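Local coordinates for uncharacterized protein YqbN (Bacillus subtilis, PDB 3KLU) that is of unknown function but belongs to the XkdN-like phage tail assembly chaperone family, and so probably assists the assembly of a phage or prophage tail, at residues V112-L117 with G121-W126; F44-I49 with L127-E132; S78-A83 with T106-E111. One frame throughout, in Å; residues are numbered along the deposited sequence.

Interaction 1. Residues V112-L117 with G121-W126; sequences VAKRVL and GEYANW
Leu117 and Trp126 meet nearly at right angles: methyl CD1 of the leucine stands over one face of the indole, toward the rim of the ring system, with CD1 3.5 Å from Trp126 CG. The indole lies with CG anti to its own backbone N (chi1 167°), which turns it back toward helix 109-116. Its far, six-membered end reaches Ala113, where Trp126 CH2 is 3.7 Å from Ala113 CB. Leu117 and Ala113, one helical turn apart, thus bear on different parts of the same indole.

Tyr123 packs differently. Leu117 CB and Ala113 CB both lie at the edge of the phenol, near its plane, the latter 4.1 Å from Tyr123 CE1. Lys114 runs obliquely across this tyrosine; its CG is 3.5 Å from Tyr123 CE1, and a bend at the last torsion (chi4 -50°) brings NZ to 3.2 Å from Tyr123 OH and about as close to CZ, oblique to the ring. On the flank of the contact, Leu117 CD2 touches Glu122 CB at 4.2 Å, while the carboxylate of Glu122 turns to Ser31 and Arg33. The indole nitrogen is likewise engaged elsewhere, donating to Thr90, and Phe44, Phe46 and Phe95 also pack on the ring.

Leu117 is the first residue to leave helical geometry, and its CA comes within 5.2 Å of Tyr123 CA. The axes of segments 112-116 and 121-126 make an angle of 133°, with a closest approach of 9.7 Å. Two consecutive helices, 109-116 and 120-133, joined by a short linker, thus form a splayed, roughly antiparallel alpha-alpha hairpin.

Interaction 2. Residues F44-I49 with L127-E132; sequences FIFKAI and LNKAIE
Phe46 of the sheet and Lys129 of the C-terminal helix meet through an aromatic face and an aliphatic chain. From CB, which points toward the helix, the phenylalanine side chain has CG anti to its carbonyl carbon (chi1 -64°), and the ring reaches out to the backbone of 127-132. On one side of the ring, CD2 lies 4.1 Å from Ala130 CA, and CE2 comes to 3.9 Å from Ala130 N and 4.1 Å from Ala130 CB. At the tip, CZ touches Lys129 CB and Lys129 CG, both at 3.9 Å, and CE1 also lies under Lys129 CG, which covers the face.

The lysine supplies the lid. Its CG sits over the centre of the ring, 3.9 Å from the centroid of Phe46 and 13° off the ring normal, a well-aligned CH-pi contact. The chain then bends at chi2 (81°) and chi3, and its amino group leaves the aromatic ring for the carboxylate of Glu132, one turn further along the same helix. In this salt bridge Lys129 NZ meets Glu132 OE2 at 3.0 Å, from above the carboxylate plane. Apolar methylenes therefore cover the ring while the charge is paired at the margin.

Other parts of the core complete the setting of Phe46: the ring of Trp126 meets it, and Val28, Thr89 and Thr90 also touch its side chain. The backbone of Phe46 bonds to Val26 in the neighbouring strand. Strand 44-46 is the middle one of a three-stranded antiparallel sheet, and helix 120-133 packs on it through this buried contact, an alpha+beta arrangement in which a central-strand aromatic is seated against a helix.

Interaction 3. Residues S78-A83 with T106-E111; sequences SQRFYA and TEDPVE
A single carboxylate both grips an arginine and caps a helix: Asp108 receives Arg80 end-on, one guanidinium nitrogen to each oxygen, while its OD1 also accepts a weak bond from Val110 N. The two bonds to the arginine are unequal in geometry. Arg80 NH1 gives a fairly straight bond of 3.0 Å to the syn lone pair of Asp108 OD2, and that oxygen lies close to the guanidinium plane. Arg80 NH2 is nearer, at 2.8 Å from Asp108 OD1, but meets it out of the carboxylate plane. This difference goes with a twist of 41° between the two flat groups, so the fork is not coplanar.

Arg80 CG points opposite the main-chain N (chi1 -175°) and the chain bends at chi2 (77°), which carries its end from helix 78-89 across to the other segment. Asp108 is the N-cap of helix 109-116, its long, weak capping bond running 3.3 Å from Val110 N to Asp108 OD1. Just upstream, Thr106 OG1 accepts from Asp108 N at 3.2 Å, forming an ST turn that leads into the cap. The arginine's positive charge would be expected to reinforce the carboxylate's negative form.

Val110 lies against one face of the guanidinium through CG2, with its CB 3.6 Å from Arg80 NH1. Both valine methyls also press on the neighbouring turn of helix 78-89, where Ala83 CB is 3.7 Å from Val110 CG1. Tyr123 of helix 120-133 touches both Ala83 and Val110, bringing a third helix to this apolar side.

The three contacts lie within one chain, with centres about 12 Å (interactions 1 and 2), 11 Å (1 and 3) and 14 Å (2 and 3) apart. Helix 120-133 serves interactions 1 and 2, and helix 109-116 serves interactions 1 and 3. Along the sequence, interaction 2 closes the widest loop, from strand 44-46 to the last helix, and the other two are nested inside it in series, interaction 3 first. Trp126 joins interaction 1 to the aromatic residues Phe44 and Phe46 of the sheet, and Leu127 reaches Ala83 of interaction 3. The sheet, helix 78-89 and the C-terminal hairpin are thus linked through shared helices and direct packing.

Interaction 1. Residues V112-L117 with G121-W126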
loop_
_atom_site.group_PDB
_atom_site.type_symbol
_atom_site.label_atom_id
_atom_site.label_comp_id
_atom_site.label_asym_id
_atom_site.label_seq_id
_atom_site.Cartn_x
_atom_site.Cartn_y
_atom_site.Cartn_z
ATOM N N VAL A 112 0.503 7.121 -11.105
ATOM C CA VAL A 112 -0.724 7.676 -10.584
ATOM C C VAL A 112 -0.399 8.153 -9.167
ATOM O O VAL A 112 -0.748 9.261 -8.783
ATOM C CB VAL A 112 -1.883 6.623 -10.460
ATOM C CG1 VAL A 112 -3.155 7.356 -9.931
ATOM C CG2 VAL A 112 -2.178 5.948 -11.779
ATOM N N ALA A 113 0.269 7.314 -8.387
ATOM C CA ALA A 113 0.611 7.714 -7.022
ATOM C C ALA A 113 1.455 8.994 -6.991
ATOM O O ALA A 113 1.184 9.901 -6.194
ATOM C CB ALA A 113 1.365 6.559 -6.273
ATOM N N LYS A 114 2.450 9.092 -7.864
ATOM C CA LYS A 114 3.302 10.287 -7.859
ATOM C C LYS A 114 2.548 11.544 -8.265
ATOM O O LYS A 114 2.830 12.622 -7.776
ATOM C CB LYS A 114 4.516 10.091 -8.756
ATOM C CG LYS A 114 5.529 9.114 -8.174
ATOM C CD LYS A 114 6.567 8.777 -9.248
ATOM C CE LYS A 114 7.556 7.752 -8.764
ATOM N NZ LYS A 114 8.094 8.179 -7.453
ATOM N N ARG A 115 1.582 11.403 -9.158
ATOM C CA ARG A 115 0.793 12.565 -9.524
ATOM C C ARG A 115 -0.229 12.904 -8.433
ATOM O O ARG A 115 -0.505 14.073 -8.202
ATOM C CB ARG A 115 0.142 12.324 -10.890
ATOM C CG ARG A 115 1.228 12.059 -11.934
ATOM C CD ARG A 115 0.710 11.851 -13.336
ATOM N NE ARG A 115 1.843 11.606 -14.234
ATOM C CZ ARG A 115 1.735 11.330 -15.541
ATOM N NH1 ARG A 115 0.544 11.249 -16.116
ATOM N NH2 ARG A 115 2.824 11.164 -16.285
ATOM N N VAL A 116 -0.762 11.910 -7.717
ATOM C CA VAL A 116 -1.723 12.210 -6.643
ATOM C C VAL A 116 -0.997 12.788 -5.418
ATOM O O VAL A 116 -1.396 13.809 -4.886
ATOM C CB VAL A 116 -2.510 10.954 -6.145
ATOM C CG1 VAL A 116 -3.394 11.345 -4.928
ATOM C CG2 VAL A 116 -3.393 10.361 -7.272
ATOM N N LEU A 117 0.055 12.116 -4.955
ATOM C CA LEU A 117 0.824 12.602 -3.797
ATOM C C LEU A 117 1.919 13.525 -4.391
ATOM O O LEU A 117 3.123 13.238 -4.311
ATOM C CB LEU A 117 1.445 11.395 -3.064
ATOM C CG LEU A 117 0.383 10.409 -2.522
ATOM C CD1 LEU A 117 0.994 9.055 -2.214
ATOM C CD2 LEU A 117 -0.247 10.971 -1.285
ATOM N N GLY A 121 7.263 15.220 0.301
ATOM C CA GLY A 121 7.113 14.608 1.612
ATOM C C GLY A 121 5.949 13.629 1.700
ATOM O O GLY A 121 6.100 12.588 2.313
ATOM N N GLU A 122 4.806 13.950 1.090
ATOM C CA GLU A 122 3.648 13.059 1.145
ATOM C C GLU A 122 3.989 11.727 0.491
ATOM O O GLU A 122 3.692 10.657 1.005
ATOM C CB GLU A 122 2.446 13.650 0.397
ATOM C CG GLU A 122 1.959 14.988 0.920
ATOM C CD GLU A 122 0.901 15.597 -0.008
ATOM O OE1 GLU A 122 0.887 15.229 -1.215
ATOM O OE2 GLU A 122 0.090 16.442 0.466
ATOM N N TYR A 123 4.591 11.803 -0.678
ATOM C CA TYR A 123 4.932 10.593 -1.367
ATOM C C TYR A 123 5.892 9.717 -0.557
ATOM O O TYR A 123 5.738 8.485 -0.478
ATOM C CB TYR A 123 5.574 10.929 -2.687
ATOM C CG TYR A 123 5.804 9.696 -3.485
ATOM C CD1 TYR A 123 4.759 9.106 -4.200
ATOM C CD2 TYR A 123 7.044 9.084 -3.499
ATOM C CE1 TYR A 123 4.961 7.907 -4.923
ATOM C CE2 TYR A 123 7.263 7.890 -4.218
ATOM C CZ TYR A 123 6.223 7.309 -4.926
ATOM O OH TYR A 123 6.436 6.158 -5.640
ATOM N N ALA A 124 6.897 10.347 0.046
ATOM C CA ALA A 124 7.885 9.591 0.806
ATOM C C ALA A 124 7.219 8.991 2.019
ATOM O O ALA A 124 7.494 7.863 2.381
ATOM C CB ALA A 124 9.046 10.497 1.223
ATOM N N ASN A 125 6.324 9.753 2.637
ATOM C CA ASN A 125 5.630 9.292 3.825
ATOM C C ASN A 125 4.702 8.149 3.499
ATOM O O ASN A 125 4.555 7.224 4.277
ATOM C CB ASN A 125 4.817 10.427 4.466
ATOM C CG ASN A 125 5.678 11.405 5.258
ATOM O OD1 ASN A 125 6.827 11.122 5.588
ATOM N ND2 ASN A 125 5.104 12.554 5.593
ATOM N N TRP A 126 4.044 8.232 2.353
ATOM C CA TRP A 126 3.144 7.165 1.951
ATOM C C TRP A 126 3.936 5.862 1.801
ATOM O O TRP A 126 3.529 4.808 2.305
ATOM C CB TRP A 126 2.486 7.535 0.632
ATOM C CG TRP A 126 1.790 6.403 -0.019
ATOM C CD1 TRP A 126 0.623 5.806 0.375
ATOM C CD2 TRP A 126 2.162 5.782 -1.253
ATOM N NE1 TRP A 126 0.244 4.857 -0.550
ATOM C CE2 TRP A 126 1.172 4.822 -1.557
ATOM C CE3 TRP A 126 3.238 5.953 -2.135
ATOM C CZ2 TRP A 126 1.220 4.033 -2.712
ATOM C CZ3 TRP A 126 3.291 5.171 -3.278
ATOM C CH2 TRP A 126 2.278 4.216 -3.555
#

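Interaction 2. Residues F44-I49 with L127-E132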
loop_
_atom_site.group_PDB
_atom_site.type_symbol
_atom_site.label_atom_id
_atom_site.label_comp_id
_atom_site.label_asym_id
_atom_site.label_seq_id
_atom_site.Cartn_x
_atom_site.Cartn_y
_atom_site.Cartn_z
ATOM N N PHE A 44 -5.874 7.850 4.202
ATOM C CA PHE A 44 -5.619 6.716 3.341
ATOM C C PHE A 44 -5.893 5.485 4.195
ATOM O O PHE A 44 -5.679 5.512 5.410
ATOM C CB PHE A 44 -4.158 6.679 2.947
ATOM C CG PHE A 44 -3.844 7.458 1.736
ATOM C CD1 PHE A 44 -4.477 8.652 1.481
ATOM C CD2 PHE A 44 -2.864 7.021 0.878
ATOM C CE1 PHE A 44 -4.114 9.423 0.351
ATOM C CE2 PHE A 44 -2.486 7.773 -0.254
ATOM C CZ PHE A 44 -3.114 8.975 -0.514
ATOM N N ILE A 45 -6.364 4.416 3.555
ATOM C CA ILE A 45 -6.594 3.153 4.228
ATOM C C ILE A 45 -5.570 2.156 3.697
ATOM O O ILE A 45 -5.517 1.868 2.468
ATOM C CB ILE A 45 -7.963 2.615 3.945
ATOM C CG1 ILE A 45 -8.999 3.581 4.474
ATOM C CG2 ILE A 45 -8.142 1.250 4.637
ATOM C CD1 ILE A 45 -10.422 3.127 4.152
ATOM N N PHE A 46 -4.749 1.654 4.622
ATOM C CA PHE A 46 -3.704 0.682 4.328
ATOM C C PHE A 46 -4.105 -0.673 4.899
ATOM O O PHE A 46 -4.931 -0.755 5.829
ATOM C CB PHE A 46 -2.369 1.083 4.955
ATOM C CG PHE A 46 -1.781 2.384 4.405
ATOM C CD1 PHE A 46 -2.275 3.626 4.821
ATOM C CD2 PHE A 46 -0.680 2.356 3.552
ATOM C CE1 PHE A 46 -1.662 4.813 4.400
ATOM C CE2 PHE A 46 -0.062 3.536 3.124
ATOM C CZ PHE A 46 -0.544 4.759 3.543
ATOM N N LYS A 47 -3.541 -1.725 4.312
ATOM C CA LYS A 47 -3.771 -3.096 4.738
ATOM C C LYS A 47 -2.669 -3.929 4.126
ATOM O O LYS A 47 -2.598 -4.055 2.908
ATOM C CB LYS A 47 -5.109 -3.621 4.242
ATOM C CG LYS A 47 -5.414 -5.028 4.741
ATOM C CD LYS A 47 -6.606 -5.601 3.976
ATOM C CE LYS A 47 -7.225 -6.744 4.734
ATOM N NZ LYS A 47 -6.135 -7.705 4.990
ATOM N N ALA A 48 -1.796 -4.463 4.977
ATOM C CA ALA A 48 -0.677 -5.307 4.549
ATOM C C ALA A 48 -1.062 -6.377 3.510
ATOM O O ALA A 48 -2.160 -6.956 3.527
ATOM C CB ALA A 48 -0.043 -5.997 5.766
ATOM N N ILE A 49 -0.154 -6.618 2.582
ATOM C CA ILE A 49 -0.418 -7.644 1.597
ATOM C C ILE A 49 0.244 -8.919 2.149
ATOM O O ILE A 49 0.769 -8.919 3.258
ATOM C CB ILE A 49 0.140 -7.232 0.223
ATOM C CG1 ILE A 49 1.642 -6.958 0.323
ATOM C CG2 ILE A 49 -0.578 -5.971 -0.235
ATOM C CD1 ILE A 49 2.342 -6.830 -1.009
ATOM N N LEU A 127 5.075 5.945 1.121
ATOM C CA LEU A 127 5.909 4.769 0.907
ATOM C C LEU A 127 6.285 4.142 2.210
ATOM O O LEU A 127 6.075 2.945 2.418
ATOM C CB LEU A 127 7.184 5.127 0.179
ATOM C CG LEU A 127 7.069 5.169 -1.338
ATOM C CD1 LEU A 127 8.380 5.650 -1.925
ATOM C CD2 LEU A 127 6.761 3.797 -1.876
ATOM N N ASN A 128 6.840 4.946 3.108
ATOM C CA ASN A 128 7.253 4.393 4.382
ATOM C C ASN A 128 6.095 3.838 5.197
ATOM O O ASN A 128 6.229 2.801 5.817
ATOM C CB ASN A 128 8.036 5.438 5.184
ATOM C CG ASN A 128 9.183 6.015 4.395
ATOM O OD1 ASN A 128 9.875 5.301 3.675
ATOM N ND2 ASN A 128 9.393 7.320 4.519
ATOM N N LYS A 129 4.948 4.499 5.217
ATOM C CA LYS A 129 3.853 3.935 5.998
ATOM C C LYS A 129 3.513 2.530 5.480
ATOM O O LYS A 129 3.250 1.616 6.253
ATOM C CB LYS A 129 2.594 4.796 5.919
ATOM C CG LYS A 129 1.445 4.260 6.827
ATOM C CD LYS A 129 1.664 4.708 8.297
ATOM C CE LYS A 129 1.235 3.633 9.282
ATOM N NZ LYS A 129 1.304 4.129 10.698
ATOM N N ALA A 130 3.503 2.385 4.161
ATOM C CA ALA A 130 3.181 1.113 3.517
ATOM C C ALA A 130 4.173 0.034 3.927
ATOM O O ALA A 130 3.794 -1.082 4.271
ATOM C CB ALA A 130 3.198 1.288 2.001
ATOM N N ILE A 131 5.453 0.377 3.874
ATOM C CA ILE A 131 6.510 -0.554 4.234
ATOM C C ILE A 131 6.326 -0.966 5.692
ATOM O O ILE A 131 6.497 -2.123 6.059
ATOM C CB ILE A 131 7.884 0.105 4.051
ATOM C CG1 ILE A 131 8.055 0.491 2.589
ATOM C CG2 ILE A 131 8.986 -0.817 4.497
ATOM C CD1 ILE A 131 7.725 -0.633 1.645
ATOM N N GLU A 132 5.945 0.007 6.506
ATOM C CA GLU A 132 5.729 -0.206 7.917
ATOM C C GLU A 132 4.493 -1.058 8.136
ATOM O O GLU A 132 4.511 -1.958 8.959
ATOM C CB GLU A 132 5.563 1.145 8.614
ATOM C CG GLU A 132 5.119 1.054 10.081
ATOM C CD GLU A 132 4.680 2.401 10.643
ATOM O OE1 GLU A 132 5.344 3.421 10.344
ATOM O OE2 GLU A 132 3.677 2.433 11.385
#

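Interaction 3. Residues S78-A83 with T106-E111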
loop_
_atom_site.group_PDB
_atom_site.type_symbol
_atom_site.label_atom_id
_atom_site.label_comp_id
_atom_site.label_asym_id
_atom_site.label_seq_id
_atom_site.Cartn_x
_atom_site.Cartn_y
_atom_site.Cartn_z
ATOM N N SER A 78 14.596 -1.651 -6.564
ATOM C CA SER A 78 13.980 -1.456 -5.257
ATOM C C SER A 78 12.911 -0.393 -5.281
ATOM O O SER A 78 11.803 -0.593 -4.799
ATOM C CB SER A 78 15.030 -1.048 -4.215
ATOM O OG SER A 78 16.204 -1.827 -4.319
ATOM N N GLN A 79 13.286 0.755 -5.814
ATOM C CA GLN A 79 12.421 1.909 -5.925
ATOM C C GLN A 79 11.042 1.465 -6.400
ATOM O O GLN A 79 10.014 1.750 -5.788
ATOM C CB GLN A 79 13.025 2.874 -6.951
ATOM C CG GLN A 79 12.659 4.341 -6.768
ATOM C CD GLN A 79 13.579 5.048 -5.781
ATOM O OE1 GLN A 79 13.681 4.655 -4.612
ATOM N NE2 GLN A 79 14.258 6.095 -6.248
ATOM N N ARG A 80 11.067 0.765 -7.521
ATOM C CA ARG A 80 9.894 0.266 -8.178
ATOM C C ARG A 80 9.195 -0.802 -7.354
ATOM O O ARG A 80 7.976 -0.837 -7.253
ATOM C CB ARG A 80 10.320 -0.310 -9.503
ATOM C CG ARG A 80 9.207 -0.758 -10.327
ATOM C CD ARG A 80 8.549 0.418 -10.940
ATOM N NE ARG A 80 7.349 -0.013 -11.635
ATOM C CZ ARG A 80 6.483 0.813 -12.199
ATOM N NH1 ARG A 80 6.699 2.122 -12.150
ATOM N NH2 ARG A 80 5.399 0.319 -12.790
ATOM N N PHE A 81 9.998 -1.695 -6.792
ATOM C CA PHE A 81 9.543 -2.790 -5.943
ATOM C C PHE A 81 8.739 -2.246 -4.770
ATOM O O PHE A 81 7.601 -2.655 -4.542
ATOM C CB PHE A 81 10.775 -3.543 -5.441
ATOM C CG PHE A 81 10.499 -4.549 -4.371
ATOM C CD1 PHE A 81 9.529 -5.516 -4.540
ATOM C CD2 PHE A 81 11.270 -4.560 -3.209
ATOM C CE1 PHE A 81 9.324 -6.495 -3.574
ATOM C CE2 PHE A 81 11.079 -5.532 -2.227
ATOM C CZ PHE A 81 10.097 -6.510 -2.410
ATOM N N TYR A 82 9.315 -1.302 -4.044
ATOM C CA TYR A 82 8.630 -0.736 -2.898
ATOM C C TYR A 82 7.374 0.035 -3.269
ATOM O O TYR A 82 6.358 -0.020 -2.577
ATOM C CB TYR A 82 9.600 0.150 -2.115
ATOM C CG TYR A 82 10.717 -0.655 -1.526
ATOM C CD1 TYR A 82 10.454 -1.897 -0.972
ATOM C CD2 TYR A 82 12.036 -0.189 -1.515
ATOM C CE1 TYR A 82 11.461 -2.673 -0.414
ATOM C CE2 TYR A 82 13.069 -0.964 -0.951
ATOM C CZ TYR A 82 12.758 -2.213 -0.400
ATOM O OH TYR A 82 13.711 -3.027 0.180
ATOM N N ALA A 83 7.449 0.740 -4.387
ATOM C CA ALA A 83 6.325 1.532 -4.836
ATOM C C ALA A 83 5.165 0.589 -5.131
ATOM O O ALA A 83 4.018 0.852 -4.737
ATOM C CB ALA A 83 6.709 2.350 -6.091
ATOM N N THR A 106 -2.363 8.131 -17.036
ATOM C CA THR A 106 -1.243 7.192 -17.025
ATOM C C THR A 106 -1.747 5.836 -16.533
ATOM O O THR A 106 -2.576 5.748 -15.623
ATOM C CB THR A 106 -0.052 7.688 -16.183
ATOM O OG1 THR A 106 0.942 6.658 -16.126
ATOM C CG2 THR A 106 -0.495 8.092 -14.776
ATOM N N GLU A 107 -1.297 4.776 -17.195
ATOM C CA GLU A 107 -1.718 3.435 -16.830
ATOM C C GLU A 107 -0.798 2.848 -15.765
ATOM O O GLU A 107 -1.040 1.748 -15.254
ATOM C CB GLU A 107 -1.744 2.551 -18.069
ATOM C CG GLU A 107 -2.804 2.940 -19.042
ATOM C CD GLU A 107 -4.192 2.785 -18.478
ATOM O OE1 GLU A 107 -4.524 1.690 -17.995
ATOM O OE2 GLU A 107 -4.958 3.766 -18.514
ATOM N N ASP A 108 0.242 3.598 -15.421
ATOM C CA ASP A 108 1.191 3.158 -14.404
ATOM C C ASP A 108 0.709 3.601 -13.025
ATOM O O ASP A 108 0.781 4.794 -12.685
ATOM C CB ASP A 108 2.561 3.747 -14.671
ATOM C CG ASP A 108 3.632 3.129 -13.798
ATOM O OD1 ASP A 108 3.301 2.208 -13.014
ATOM O OD2 ASP A 108 4.802 3.574 -13.894
ATOM N N PRO A 109 0.210 2.641 -12.217
ATOM C CA PRO A 109 -0.300 2.903 -10.872
ATOM C C PRO A 109 0.715 3.626 -9.990
ATOM O O PRO A 109 0.331 4.406 -9.116
ATOM C CB PRO A 109 -0.665 1.510 -10.347
ATOM C CG PRO A 109 -0.878 0.704 -11.604
ATOM C CD PRO A 109 0.216 1.192 -12.499
ATOM N N VAL A 110 1.997 3.392 -10.217
ATOM C CA VAL A 110 3.024 4.065 -9.431
ATOM C C VAL A 110 3.115 5.536 -9.857
ATOM O O VAL A 110 3.403 6.424 -9.046
ATOM C CB VAL A 110 4.403 3.393 -9.626
ATOM C CG1 VAL A 110 5.518 4.271 -9.016
ATOM C CG2 VAL A 110 4.387 1.987 -8.971
ATOM N N GLU A 111 2.848 5.801 -11.123
ATOM C CA GLU A 111 2.890 7.183 -11.638
ATOM C C GLU A 111 1.604 7.870 -11.131
ATOM O O GLU A 111 1.616 9.038 -10.746
ATOM C CB GLU A 111 2.946 7.156 -13.184
ATOM C CG GLU A 111 3.202 8.469 -13.892
ATOM C CD GLU A 111 4.352 9.262 -13.319
ATOM O OE1 GLU A 111 5.407 8.685 -12.944
ATOM O OE2 GLU A 111 4.193 10.501 -13.261
#